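Local coordinates for protein L-ribulose 3-epimerase (Mesorhizobium loti, PDB 3VYL) that is a manganese-binding enzyme that catalyses the epimerization of ketoses at C3, interconverting L-ribulose and L-xylulose most efficiently and accepting D-psicose and D-tagatose less well, at residues D236-E241 with A275-G280. Sequence-based numbering, arbitrary orientation.
With MN (manganese (II) ion), chain I.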
loop_
_atom_site.group_PDB
_atom_site.type_symbol
_atom_site.label_atom_id
_atom_site.label_comp_id
_atom_site.label_asym_id
_atom_site.label_seq_id
_atom_site.Cartn_x
_atom_site.Cartn_y
_atom_site.Cartn_z
ATOM N N ASP A 236 -18.408 0.549 -18.038
ATOM C CA ASP A 236 -19.048 1.829 -18.319
ATOM C C ASP A 236 -18.031 2.969 -18.252
ATOM O O ASP A 236 -16.832 2.737 -18.080
ATOM C CB ASP A 236 -20.229 2.064 -17.368
ATOM C CG ASP A 236 -21.431 2.679 -18.070
ATOM O OD1 ASP A 236 -21.244 3.543 -18.960
ATOM O OD2 ASP A 236 -22.570 2.302 -17.731
ATOM N N ASP A 237 -18.510 4.198 -18.411
ATOM C CA ASP A 237 -17.629 5.363 -18.511
ATOM C C ASP A 237 -16.994 5.763 -17.174
ATOM O O ASP A 237 -17.570 5.556 -16.095
ATOM C CB ASP A 237 -18.386 6.569 -19.083
ATOM C CG ASP A 237 -19.011 6.297 -20.442
ATOM O OD1 ASP A 237 -18.398 5.599 -21.284
ATOM O OD2 ASP A 237 -20.124 6.817 -20.670
ATOM N N LEU A 238 -15.802 6.342 -17.265
ATOM C CA LEU A 238 -15.188 6.994 -16.122
ATOM C C LEU A 238 -14.386 8.196 -16.585
ATOM O O LEU A 238 -13.836 8.191 -17.693
ATOM C CB LEU A 238 -14.320 6.023 -15.314
ATOM C CG LEU A 238 -13.202 5.230 -15.982
ATOM C CD1 LEU A 238 -11.933 6.060 -16.090
ATOM C CD2 LEU A 238 -12.948 3.989 -15.143
ATOM N N SER A 239 -14.312 9.222 -15.744
ATOM C CA SER A 239 -13.646 10.451 -16.157
ATOM C C SER A 239 -12.680 11.010 -15.152
ATOM O O SER A 239 -12.888 10.895 -13.948
ATOM C CB SER A 239 -14.670 11.514 -16.513
ATOM O OG SER A 239 -15.259 11.157 -17.735
ATOM N N PHE A 240 -11.634 11.633 -15.680
ATOM C CA PHE A 240 -10.641 12.331 -14.891
ATOM C C PHE A 240 -11.179 13.677 -14.424
ATOM O O PHE A 240 -11.843 14.376 -15.182
ATOM C CB PHE A 240 -9.383 12.520 -15.733
ATOM C CG PHE A 240 -8.339 13.381 -15.089
ATOM C CD1 PHE A 240 -7.869 13.100 -13.798
ATOM C CD2 PHE A 240 -7.798 14.457 -15.779
ATOM C CE1 PHE A 240 -6.888 13.879 -13.216
ATOM C CE2 PHE A 240 -6.824 15.242 -15.193
ATOM C CZ PHE A 240 -6.364 14.949 -13.913
ATOM N N GLU A 241 -10.870 14.039 -13.182
ATOM C CA GLU A 241 -11.404 15.249 -12.539
ATOM C C GLU A 241 -10.277 15.932 -11.739
ATOM O O GLU A 241 -9.606 15.302 -10.924
ATOM C CB GLU A 241 -12.577 14.864 -11.622
ATOM C CG GLU A 241 -13.561 15.972 -11.268
ATOM C CD GLU A 241 -14.630 15.544 -10.255
ATOM O OE1 GLU A 241 -15.529 16.354 -9.958
ATOM O OE2 GLU A 241 -14.603 14.415 -9.737
ATOM N N ALA A 275 -2.587 8.515 -19.692
ATOM C CA ALA A 275 -1.662 7.397 -19.642
ATOM C C ALA A 275 -1.861 6.600 -18.351
ATOM O O ALA A 275 -1.819 5.361 -18.365
ATOM C CB ALA A 275 -0.227 7.883 -19.755
ATOM N N PHE A 276 -2.090 7.322 -17.250
ATOM C CA PHE A 276 -2.204 6.724 -15.927
ATOM C C PHE A 276 -3.443 5.837 -15.862
ATOM O O PHE A 276 -3.368 4.684 -15.436
ATOM C CB PHE A 276 -2.255 7.820 -14.859
ATOM C CG PHE A 276 -2.197 7.318 -13.435
ATOM C CD1 PHE A 276 -3.339 6.856 -12.791
ATOM C CD2 PHE A 276 -0.999 7.370 -12.715
ATOM C CE1 PHE A 276 -3.282 6.431 -11.470
ATOM C CE2 PHE A 276 -0.936 6.932 -11.396
ATOM C CZ PHE A 276 -2.080 6.465 -10.774
ATOM N N ILE A 277 -4.581 6.367 -16.292
ATOM C CA ILE A 277 -5.801 5.557 -16.306
ATOM C C ILE A 277 -5.676 4.431 -17.342
ATOM O O ILE A 277 -6.112 3.303 -17.093
ATOM C CB ILE A 277 -7.077 6.394 -16.539
ATOM C CG1 ILE A 277 -7.189 7.519 -15.493
ATOM C CG2 ILE A 277 -8.304 5.504 -16.473
ATOM C CD1 ILE A 277 -8.264 8.560 -15.781
ATOM N N GLY A 278 -5.054 4.736 -18.481
ATOM C CA GLY A 278 -4.885 3.762 -19.547
ATOM C C GLY A 278 -4.052 2.590 -19.078
ATOM O O GLY A 278 -4.520 1.453 -19.068
ATOM N N LEU A 279 -2.822 2.875 -18.674
ATOM C CA LEU A 279 -1.916 1.866 -18.146
ATOM C C LEU A 279 -2.515 1.136 -16.944
ATOM O O LEU A 279 -2.570 -0.093 -16.927
ATOM C CB LEU A 279 -0.575 2.497 -17.771
ATOM C CG LEU A 279 0.604 1.554 -17.550
ATOM C CD1 LEU A 279 0.801 0.609 -18.732
ATOM C CD2 LEU A 279 1.862 2.371 -17.285
ATOM N N GLY A 280 -2.975 1.899 -15.954
ATOM C CA GLY A 280 -3.605 1.348 -14.766
ATOM C C GLY A 280 -4.614 0.258 -15.052
ATOM O O GLY A 280 -4.592 -0.793 -14.414
HETATM MN MN MN I . -16.798 14.118 -8.861
HETATM O O HOH W 1 -17.283 16.254 -7.957
#
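A single side chain, Ile277, carries the whole helix side of this contact, its two branches reaching separate residues of the last strand in a TIM barrel. Its CG2 meets Leu238 CD1 at 3.7 Å, the two side chains lying alongside each other with opposite headings, while the longer arm ends with CD1 4.1 Å from Phe240 CB. With CG1 anti to the carbonyl carbon (chi1 -55°) and CG2 anti to the backbone N, the long arm serves Phe240 and leaves CG2 to Leu238. A branched isoleucine suits this place, spanning two residues on the same outer face of strand 238-240; leucine and phenylalanine there give the buried layer its apolar surface. Phe240 offers its CB here rather than its ring, and Leu269 and Ala273, earlier on helix 266-292, also pack against it. Ile207 of the adjoining strand touches both Leu238 and Ile277, extending the layer. On the far side of that helix, Ala275 and Leu279 pack against a neighbouring subunit. Directly after Phe240 comes Glu241, long enough to carry its carboxylate to manganese, binding through OE2 at 2.4 Å, with OE1 a longer second bond at 2.8 Å, alongside Glu147, Asp180 and His206. OE1 also accepts a hydrogen bond from a metal-bound water. With no hydrogen bond between the segments, apolar packing alone joins helix and strand here, leaving the metal-binding carboxylate at the barrel's C-terminal mouth.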